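Local coordinates for protein 1,4-dihydroxy-2-naphthoyl-CoA hydrolase (Synechocystis sp., PDB 4K00) that hydrolyses 1,4-dihydroxy-2-naphthoyl-CoA to 1,4-dihydroxy-2-naphthoate and free CoA, a step in making phylloquinone (vitamin K1), at residues G5-R11 against E35-W40; F57-H63 against H113-L119. All coordinates share one frame. Residues are numbered along the deposited sequence.

Contact 1. Residues G5-R11 against E35-W40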
ATOM      1  N   GLY A   5      -2.738  17.047  23.326  1.00 31.62           N
ATOM      2  CA  GLY A   5      -1.819  15.891  23.130  1.00 32.26           C
ATOM      3  C   GLY A   5      -0.674  16.233  22.193  1.00 35.94           C
ATOM      4  O   GLY A   5      -0.829  17.018  21.253  1.00 28.68           O
ATOM      5  N   THR A   6       0.487  15.644  22.454  1.00 33.37           N
ATOM      6  CA  THR A   6       1.607  15.724  21.518  1.00 32.47           C
ATOM      7  C   THR A   6       2.324  14.386  21.462  1.00 33.68           C
ATOM      8  O   THR A   6       2.235  13.581  22.385  1.00 32.32           O
ATOM      9  CB  THR A   6       2.641  16.792  21.935  1.00 34.15           C
ATOM     10  OG1 THR A   6       3.309  16.354  23.118  1.00 35.46           O
ATOM     11  CG2 THR A   6       1.983  18.137  22.197  1.00 33.98           C
ATOM     12  N   PHE A   7       3.040  14.156  20.369  1.00 27.92           N
ATOM     13  CA  PHE A   7       3.760  12.919  20.193  1.00 25.99           C
ATOM     14  C   PHE A   7       4.865  13.084  19.156  1.00 23.19           C
ATOM     15  O   PHE A   7       4.704  13.809  18.182  1.00 21.24           O
ATOM     16  CB  PHE A   7       2.798  11.843  19.713  1.00 24.26           C
ATOM     17  CG  PHE A   7       3.322  10.465  19.879  1.00 21.91           C
ATOM     18  CD1 PHE A   7       3.481   9.931  21.145  1.00 27.98           C
ATOM     19  CD2 PHE A   7       3.667   9.696  18.775  1.00 22.96           C
ATOM     20  CE1 PHE A   7       3.973   8.650  21.309  1.00 25.22           C
ATOM     21  CE2 PHE A   7       4.159   8.417  18.937  1.00 25.37           C
ATOM     22  CZ  PHE A   7       4.308   7.895  20.203  1.00 25.90           C
ATOM     23  N   THR A   8       5.986  12.408  19.367  1.00 24.92           N
ATOM     24  CA  THR A   8       7.003  12.294  18.326  1.00 24.89           C
ATOM     25  C   THR A   8       7.165  10.848  17.897  1.00 21.90           C
ATOM     26  O   THR A   8       7.504   9.996  18.705  1.00 19.92           O
ATOM     27  CB  THR A   8       8.377  12.802  18.816  1.00 28.34           C
ATOM     28  OG1 THR A   8       8.237  14.148  19.275  1.00 24.15           O
ATOM     29  CG2 THR A   8       9.395  12.754  17.679  1.00 29.43           C
ATOM     30  N   TYR A   9       6.921  10.603  16.620  1.00 20.76           N
ATOM     31  CA  TYR A   9       6.965   9.267  16.046  1.00 20.32           C
ATOM     32  C   TYR A   9       8.167   9.148  15.132  1.00 21.55           C
ATOM     33  O   TYR A   9       8.341   9.938  14.192  1.00 19.05           O
ATOM     34  CB  TYR A   9       5.687   9.023  15.262  1.00 20.14           C
ATOM     35  CG  TYR A   9       5.646   7.749  14.451  1.00 17.41           C
ATOM     36  CD1 TYR A   9       5.703   6.502  15.073  1.00 19.34           C
ATOM     37  CD2 TYR A   9       5.504   7.793  13.072  1.00 16.51           C
ATOM     38  CE1 TYR A   9       5.642   5.333  14.333  1.00 17.59           C
ATOM     39  CE2 TYR A   9       5.424   6.630  12.327  1.00 19.69           C
ATOM     40  CZ  TYR A   9       5.511   5.406  12.957  1.00 18.97           C
ATOM     41  OH  TYR A   9       5.429   4.259  12.210  1.00 17.73           O
ATOM     42  N   GLU A  10       9.017   8.175  15.431  1.00 21.42           N
ATOM     43  CA  GLU A  10      10.200   7.942  14.634  1.00 22.07           C
ATOM     44  C   GLU A  10       9.902   6.905  13.540  1.00 23.29           C
ATOM     45  O   GLU A  10       9.316   5.853  13.802  1.00 20.73           O
ATOM     46  CB  GLU A  10      11.317   7.482  15.553  1.00 26.93           C
ATOM     47  CG  GLU A  10      12.616   7.152  14.868  1.00 38.65           C
ATOM     48  CD  GLU A  10      13.678   6.783  15.884  1.00 46.25           C
ATOM     49  OE1 GLU A  10      13.482   7.098  17.081  1.00 51.82           O
ATOM     50  OE2 GLU A  10      14.690   6.171  15.489  1.00 55.45           O
ATOM     51  N   ARG A  11      10.301   7.212  12.316  1.00 18.98           N
ATOM     52  CA  ARG A  11       9.921   6.385  11.165  1.00 18.35           C
ATOM     53  C   ARG A  11      11.084   6.287  10.182  1.00 20.44           C
ATOM     54  O   ARG A  11      11.534   7.291   9.627  1.00 21.74           O
ATOM     55  CB  ARG A  11       8.683   6.964  10.477  1.00 17.53           C
ATOM     56  CG  ARG A  11       8.248   6.234   9.213  1.00 17.21           C
ATOM     57  CD  ARG A  11       7.827   4.792   9.476  1.00 19.47           C
ATOM     58  NE  ARG A  11       6.719   4.430   8.597  1.00 18.83           N
ATOM     59  CZ  ARG A  11       6.843   4.157   7.300  1.00 19.40           C
ATOM     60  NH1 ARG A  11       8.039   4.157   6.711  1.00 17.49           N
ATOM     61  NH2 ARG A  11       5.760   3.865   6.584  1.00 20.37           N
ATOM     62  N   GLU A  35       0.136   6.681  11.018  1.00 18.74           N
ATOM     63  CA  GLU A  35       0.922   5.845  11.934  1.00 17.22           C
ATOM     64  C   GLU A  35       1.304   6.589  13.218  1.00 17.13           C
ATOM     65  O   GLU A  35       1.247   6.021  14.311  1.00 14.99           O
ATOM     66  CB  GLU A  35       2.187   5.332  11.257  1.00 17.47           C
ATOM     67  CG  GLU A  35       1.924   4.378  10.101  1.00 17.70           C
ATOM     68  CD  GLU A  35       3.185   4.037   9.324  1.00 19.84           C
ATOM     69  OE1 GLU A  35       4.312   4.278   9.829  1.00 18.02           O
ATOM     70  OE2 GLU A  35       3.052   3.527   8.191  1.00 15.02           O
ATOM     71  N   ALA A  36       1.698   7.851  13.083  1.00 16.16           N
ATOM     72  CA  ALA A  36       2.036   8.670  14.252  1.00 17.79           C
ATOM     73  C   ALA A  36       0.833   8.797  15.158  1.00 16.70           C
ATOM     74  O   ALA A  36       0.930   8.653  16.379  1.00 19.48           O
ATOM     75  CB  ALA A  36       2.501  10.054  13.810  1.00 18.46           C
ATOM     76  N   TYR A  37      -0.312   9.059  14.537  1.00 20.17           N
ATOM     77  CA  TYR A  37      -1.589   9.102  15.229  1.00 17.75           C
ATOM     78  C   TYR A  37      -1.830   7.772  15.956  1.00 16.47           C
ATOM     79  O   TYR A  37      -2.138   7.757  17.144  1.00 16.23           O
ATOM     80  CB  TYR A  37      -2.693   9.452  14.232  1.00 15.39           C
ATOM     81  CG  TYR A  37      -4.116   9.121  14.645  1.00 18.16           C
ATOM     82  CD1 TYR A  37      -4.684   9.664  15.786  1.00 17.65           C
ATOM     83  CD2 TYR A  37      -4.895   8.264  13.870  1.00 18.90           C
ATOM     84  CE1 TYR A  37      -5.987   9.351  16.150  1.00 19.47           C
ATOM     85  CE2 TYR A  37      -6.197   7.958  14.217  1.00 21.53           C
ATOM     86  CZ  TYR A  37      -6.742   8.505  15.359  1.00 20.47           C
ATOM     87  OH  TYR A  37      -8.039   8.184  15.710  1.00 20.40           O
ATOM     88  N   GLU A  38      -1.638   6.662  15.252  1.00 17.82           N
ATOM     89  CA  GLU A  38      -1.839   5.349  15.841  1.00 16.73           C
ATOM     90  C   GLU A  38      -0.859   5.046  16.959  1.00 17.25           C
ATOM     91  O   GLU A  38      -1.221   4.389  17.931  1.00 16.87           O
ATOM     92  CB  GLU A  38      -1.794   4.248  14.776  1.00 14.85           C
ATOM     93  CG  GLU A  38      -3.024   4.247  13.875  1.00 15.70           C
ATOM     94  CD  GLU A  38      -2.903   3.247  12.747  1.00 15.61           C
ATOM     95  OE1 GLU A  38      -2.484   3.661  11.649  1.00 17.36           O
ATOM     96  OE2 GLU A  38      -3.242   2.066  12.972  1.00 16.98           O
ATOM     97  N   SER A  39       0.383   5.518  16.823  1.00 16.52           N
ATOM     98  CA  SER A  39       1.387   5.280  17.847  1.00 19.72           C
ATOM     99  C   SER A  39       1.058   6.112  19.084  1.00 18.48           C
ATOM    100  O   SER A  39       1.239   5.666  20.221  1.00 20.15           O
ATOM    101  CB  SER A  39       2.788   5.622  17.348  1.00 20.99           C
ATOM    102  OG  SER A  39       3.130   4.852  16.210  1.00 30.62           O
ATOM    103  N   TRP A  40       0.551   7.313  18.866  1.00 18.73           N
ATOM    104  CA  TRP A  40       0.130   8.139  19.976  1.00 20.56           C
ATOM    105  C   TRP A  40      -1.023   7.452  20.728  1.00 20.42           C
ATOM    106  O   TRP A  40      -1.004   7.355  21.951  1.00 20.39           O
ATOM    107  CB  TRP A  40      -0.265   9.534  19.488  1.00 21.26           C
ATOM    108  CG  TRP A  40      -0.944  10.343  20.527  1.00 22.21           C
ATOM    109  CD1 TRP A  40      -0.368  10.969  21.585  1.00 23.42           C
ATOM    110  CD2 TRP A  40      -2.344  10.587  20.627  1.00 25.10           C
ATOM    111  NE1 TRP A  40      -1.321  11.614  22.326  1.00 23.88           N
ATOM    112  CE2 TRP A  40      -2.547  11.389  21.763  1.00 23.72           C
ATOM    113  CE3 TRP A  40      -3.446  10.228  19.845  1.00 25.81           C
ATOM    114  CZ2 TRP A  40      -3.811  11.826  22.155  1.00 25.52           C
ATOM    115  CZ3 TRP A  40      -4.703  10.655  20.238  1.00 29.87           C
ATOM    116  CH2 TRP A  40      -4.874  11.450  21.383  1.00 26.26           C
TER
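Follow strand 6-11 from its start and every second side chain, Phe7, Tyr9 and Arg11, leaves the backbone toward helix 35-40. The axes pass 8.2 Å apart at 120°: this is the hot-dog fold, with the long helix lying against the curled sheet, here at its N-terminal strand. All three side chains have chi1 near trans, so each reaches out over the helix. Phe7 lays one ring face on Trp40: Trp40 CA sits 3.8 Å from the ring centroid, almost on the ring normal, a CH-pi contact. Ser39 also touches the Phe7 ring, Phe7 CE2 lying 3.5 Å from Ser39 CB. Trp40, also t, turns its indole to the start of the strand, Trp40 CD1 lying 3.8 Å from Thr6 O. At Tyr9 the spacing tightens, because the facing residue is only Ala36; Tyr9 CB and Ala36 CB are 3.6 Å apart. Tyr9 OH donates to Glu35 OE1 at 2.6 Å. Glu35, in an m,t conformation, stretches its carboxylate to Arg11, which bends at chi2 (p) to meet it edge-on: Arg11 NE to Glu35 OE1 is 2.7 Å and Arg11 NH2 to Glu35 OE2 3.2 Å. The contact thus grades from aromatic packing at Trp40 to a buried bidentate salt bridge, its guanidinium shared between Glu35 and Asp17, its carboxylate also hydrogen-bonded by Tyr9 and Gln31.

Contact 2. Residues F57-H63 against H113-L119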
ATOM      1  N   PHE A  57     -19.699   2.678  17.597  1.00 30.06           N
ATOM      2  CA  PHE A  57     -19.222   3.931  17.035  1.00 30.77           C
ATOM      3  C   PHE A  57     -18.202   3.705  15.936  1.00 28.11           C
ATOM      4  O   PHE A  57     -17.584   2.644  15.831  1.00 27.43           O
ATOM      5  CB  PHE A  57     -18.582   4.800  18.121  1.00 31.41           C
ATOM      6  CG  PHE A  57     -19.502   5.101  19.249  1.00 33.59           C
ATOM      7  CD1 PHE A  57     -20.374   6.174  19.178  1.00 34.70           C
ATOM      8  CD2 PHE A  57     -19.524   4.293  20.373  1.00 38.99           C
ATOM      9  CE1 PHE A  57     -21.246   6.443  20.214  1.00 35.84           C
ATOM     10  CE2 PHE A  57     -20.397   4.558  21.417  1.00 41.43           C
ATOM     11  CZ  PHE A  57     -21.257   5.636  21.335  1.00 40.09           C
ATOM     12  N   ALA A  58     -18.021   4.723  15.114  1.00 25.72           N
ATOM     13  CA  ALA A  58     -16.880   4.771  14.243  1.00 24.31           C
ATOM     14  C   ALA A  58     -16.109   6.063  14.477  1.00 21.70           C
ATOM     15  O   ALA A  58     -16.656   7.038  14.991  1.00 21.64           O
ATOM     16  CB  ALA A  58     -17.321   4.645  12.793  1.00 26.53           C
ATOM     17  N   LEU A  59     -14.834   6.053  14.115  1.00 20.48           N
ATOM     18  CA  LEU A  59     -14.013   7.259  14.157  1.00 23.51           C
ATOM     19  C   LEU A  59     -13.372   7.518  12.811  1.00 22.23           C
ATOM     20  O   LEU A  59     -12.152   7.461  12.680  1.00 24.04           O
ATOM     21  CB  LEU A  59     -12.901   7.143  15.185  1.00 25.55           C
ATOM     22  CG  LEU A  59     -13.294   7.251  16.650  1.00 33.82           C
ATOM     23  CD1 LEU A  59     -12.177   6.692  17.522  1.00 35.72           C
ATOM     24  CD2 LEU A  59     -13.585   8.698  17.004  1.00 34.28           C
ATOM     25  N   PRO A  60     -14.197   7.798  11.807  1.00 21.77           N
ATOM     26  CA  PRO A  60     -13.679   8.069  10.476  1.00 23.06           C
ATOM     27  C   PRO A  60     -12.866   9.354  10.429  1.00 23.76           C
ATOM     28  O   PRO A  60     -13.156  10.323  11.135  1.00 20.90           O
ATOM     29  CB  PRO A  60     -14.931   8.231   9.629  1.00 23.09           C
ATOM     30  CG  PRO A  60     -15.998   8.617  10.590  1.00 23.86           C
ATOM     31  CD  PRO A  60     -15.655   7.931  11.883  1.00 21.68           C
ATOM     32  N   LEU A  61     -11.852   9.330   9.583  1.00 24.97           N
ATOM     33  CA  LEU A  61     -11.142  10.513   9.189  1.00 27.10           C
ATOM     34  C   LEU A  61     -12.029  11.209   8.158  1.00 26.96           C
ATOM     35  O   LEU A  61     -12.495  10.579   7.212  1.00 35.94           O
ATOM     36  CB  LEU A  61      -9.767  10.076   8.662  1.00 26.95           C
ATOM     37  CG  LEU A  61      -8.745  11.126   8.254  1.00 29.77           C
ATOM     38  CD1 LEU A  61      -7.337  10.580   8.384  1.00 24.58           C
ATOM     39  CD2 LEU A  61      -9.020  11.556   6.823  1.00 37.41           C
ATOM     40  N   VAL A  62     -12.326  12.488   8.374  1.00 23.98           N
ATOM     41  CA  VAL A  62     -13.229  13.228   7.489  1.00 24.93           C
ATOM     42  C   VAL A  62     -12.529  14.280   6.619  1.00 20.15           C
ATOM     43  O   VAL A  62     -13.121  14.823   5.680  1.00 21.68           O
ATOM     44  CB  VAL A  62     -14.379  13.908   8.258  1.00 28.03           C
ATOM     45  CG1 VAL A  62     -15.237  12.862   8.957  1.00 33.98           C
ATOM     46  CG2 VAL A  62     -13.846  14.943   9.240  1.00 26.59           C
ATOM     47  N   HIS A  63     -11.278  14.568   6.936  1.00 18.36           N
ATOM     48  CA  HIS A  63     -10.485  15.509   6.160  1.00 18.20           C
ATOM     49  C   HIS A  63      -9.010  15.168   6.337  1.00 17.62           C
ATOM     50  O   HIS A  63      -8.560  14.796   7.421  1.00 18.29           O
ATOM     51  CB  HIS A  63     -10.762  16.956   6.614  1.00 21.43           C
ATOM     52  CG  HIS A  63      -9.797  17.966   6.066  1.00 20.48           C
ATOM     53  ND1 HIS A  63      -9.929  18.515   4.807  1.00 19.92           N
ATOM     54  CD2 HIS A  63      -8.692  18.533   6.610  1.00 20.17           C
ATOM     55  CE1 HIS A  63      -8.933  19.363   4.591  1.00 20.87           C
ATOM     56  NE2 HIS A  63      -8.176  19.401   5.675  1.00 22.24           N
ATOM     57  N   HIS A 113      -8.481  15.385  10.248  1.00 18.06           N
ATOM     58  CA  HIS A 113      -9.612  15.614  11.141  1.00 18.82           C
ATOM     59  C   HIS A 113     -10.410  14.324  11.241  1.00 19.08           C
ATOM     60  O   HIS A 113     -10.604  13.607  10.236  1.00 20.63           O
ATOM     61  CB  HIS A 113     -10.560  16.694  10.607  1.00 20.66           C
ATOM     62  CG  HIS A 113      -9.931  18.037  10.396  1.00 23.77           C
ATOM     63  ND1 HIS A 113      -8.601  18.301  10.647  1.00 28.24           N
ATOM     64  CD2 HIS A 113     -10.464  19.197   9.948  1.00 23.31           C
ATOM     65  CE1 HIS A 113      -8.342  19.566  10.358  1.00 24.85           C
ATOM     66  NE2 HIS A 113      -9.456  20.132   9.939  1.00 27.74           N
ATOM     67  N   HIS A 114     -10.898  14.060  12.440  1.00 17.15           N
ATOM     68  CA  HIS A 114     -11.522  12.794  12.785  1.00 18.29           C
ATOM     69  C   HIS A 114     -12.787  13.095  13.566  1.00 20.00           C
ATOM     70  O   HIS A 114     -12.810  13.992  14.429  1.00 18.76           O
ATOM     71  CB  HIS A 114     -10.597  11.964  13.682  1.00 19.38           C
ATOM     72  CG  HIS A 114      -9.191  11.852  13.178  1.00 18.29           C
ATOM     73  ND1 HIS A 114      -8.646  10.657  12.765  1.00 21.21           N
ATOM     74  CD2 HIS A 114      -8.213  12.779  13.046  1.00 19.07           C
ATOM     75  CE1 HIS A 114      -7.392  10.854  12.397  1.00 22.22           C
ATOM     76  NE2 HIS A 114      -7.108  12.136  12.545  1.00 17.69           N
ATOM     77  N   VAL A 115     -13.845  12.344  13.291  1.00 20.85           N
ATOM     78  CA  VAL A 115     -15.080  12.553  13.998  1.00 22.45           C
ATOM     79  C   VAL A 115     -15.604  11.240  14.541  1.00 24.32           C
ATOM     80  O   VAL A 115     -15.361  10.169  13.980  1.00 22.69           O
ATOM     81  CB  VAL A 115     -16.153  13.199  13.114  1.00 29.30           C
ATOM     82  CG1 VAL A 115     -15.645  14.504  12.517  1.00 27.90           C
ATOM     83  CG2 VAL A 115     -16.596  12.233  12.030  1.00 34.68           C
ATOM     84  N   CYS A 116     -16.314  11.335  15.653  1.00 21.07           N
ATOM     85  CA  CYS A 116     -16.964  10.181  16.221  1.00 21.73           C
ATOM     86  C   CYS A 116     -18.408  10.152  15.763  1.00 22.94           C
ATOM     87  O   CYS A 116     -19.123  11.141  15.912  1.00 22.75           O
ATOM     88  CB  CYS A 116     -16.890  10.244  17.737  1.00 20.81           C
ATOM     89  SG  CYS A 116     -17.644   8.838  18.565  1.00 23.48           S
ATOM     90  N   ILE A 117     -18.827   9.020  15.197  1.00 22.23           N
ATOM     91  CA  ILE A 117     -20.220   8.832  14.808  1.00 24.93           C
ATOM     92  C   ILE A 117     -20.804   7.557  15.410  1.00 26.15           C
ATOM     93  O   ILE A 117     -20.125   6.531  15.519  1.00 24.94           O
ATOM     94  CB  ILE A 117     -20.396   8.795  13.278  1.00 27.95           C
ATOM     95  CG1 ILE A 117     -19.510   7.716  12.657  1.00 28.37           C
ATOM     96  CG2 ILE A 117     -20.065  10.149  12.674  1.00 29.73           C
ATOM     97  CD1 ILE A 117     -19.717   7.519  11.169  1.00 28.56           C
ATOM     98  N   ALA A 118     -22.067   7.639  15.803  1.00 26.76           N
ATOM     99  CA  ALA A 118     -22.807   6.468  16.241  1.00 30.91           C
ATOM    100  C   ALA A 118     -23.260   5.675  15.026  1.00 33.48           C
ATOM    101  O   ALA A 118     -23.658   6.254  14.016  1.00 32.77           O
ATOM    102  CB  ALA A 118     -23.995   6.882  17.081  1.00 33.16           C
ATOM    103  N   LEU A 119     -23.177   4.352  15.123  1.00 36.10           N
ATOM    104  CA  LEU A 119     -23.603   3.466  14.042  1.00 36.98           C
ATOM    105  C   LEU A 119     -24.887   2.762  14.457  1.00 38.52           C
ATOM    106  O   LEU A 119     -25.127   2.553  15.645  1.00 37.38           O
ATOM    107  CB  LEU A 119     -22.514   2.428  13.748  1.00 36.19           C
ATOM    108  CG  LEU A 119     -21.162   2.969  13.296  1.00 37.00           C
ATOM    109  CD1 LEU A 119     -20.142   1.842  13.180  1.00 38.15           C
ATOM    110  CD2 LEU A 119     -21.304   3.716  11.976  1.00 36.77           C
TER
HETATM  111  O   HOH W   1      -9.567   7.870  13.303  1.00 21.97           O
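Strands 57-68 and 106-118 of the hot-dog sheet pair antiparallel here, in a ladder broken twice. At Leu59 and Pro60 the first strand lapses, since Pro60 N has no hydrogen to give Val115 O; further on, Val62 and His63 both face His113 in a classic beta bulge. Val62, pointing sideways, settles its CG1 3.4 Å from Val115 CG2, and the Pro60 ring fills the space alongside, Pro60 CG 3.9 Å from both Val115 CG2 and Ile117 CD1. Small Ala58 leaves a hollow for Ile117 CG1 (3.8 Å from Ala58 CB) and Leu119 CD1 (4.0 Å). Leu59 CD2 lies 3.7 Å from Cys116 CB. A water bridges Leu59 O and His114 ND1, while His114 NE2 bonds Thr112. His63 CD2 lies over one face of the His113 ring; His63 ND1 bonds Asp67 of the third subunit, whose strand continues the sheet. Ala58 N to Ile117 O (2.8 Å), Val115 N to Pro60 O (3.0 Å) and His113 N to His63 O (2.9 Å) hold the register across both breaks; mostly apolar side chains close the seam.

How the contacts relate
Contact 1 sets the long helix 26-43 against the first strand of the hot-dog sheet; contact 2 zips together strands 57-68 and 106-118 of that same sheet. Their centres are about 19 Å apart, yet they touch: Tyr37, on the helix side turned away from strand 6-11, brings its CE2 to 3.6 Å from His114 CE1. The helix that forms one side of contact 1 thus also reaches contact 2. Along the chain contact 1 closes before contact 2 opens. Each also meets a different subunit of the tetramer, contact 1 through Tyr14 and Leu15 of the second, contact 2 through Asp67 and Phe68 of the third. Both lie away from Asp19, the predicted catalytic residue.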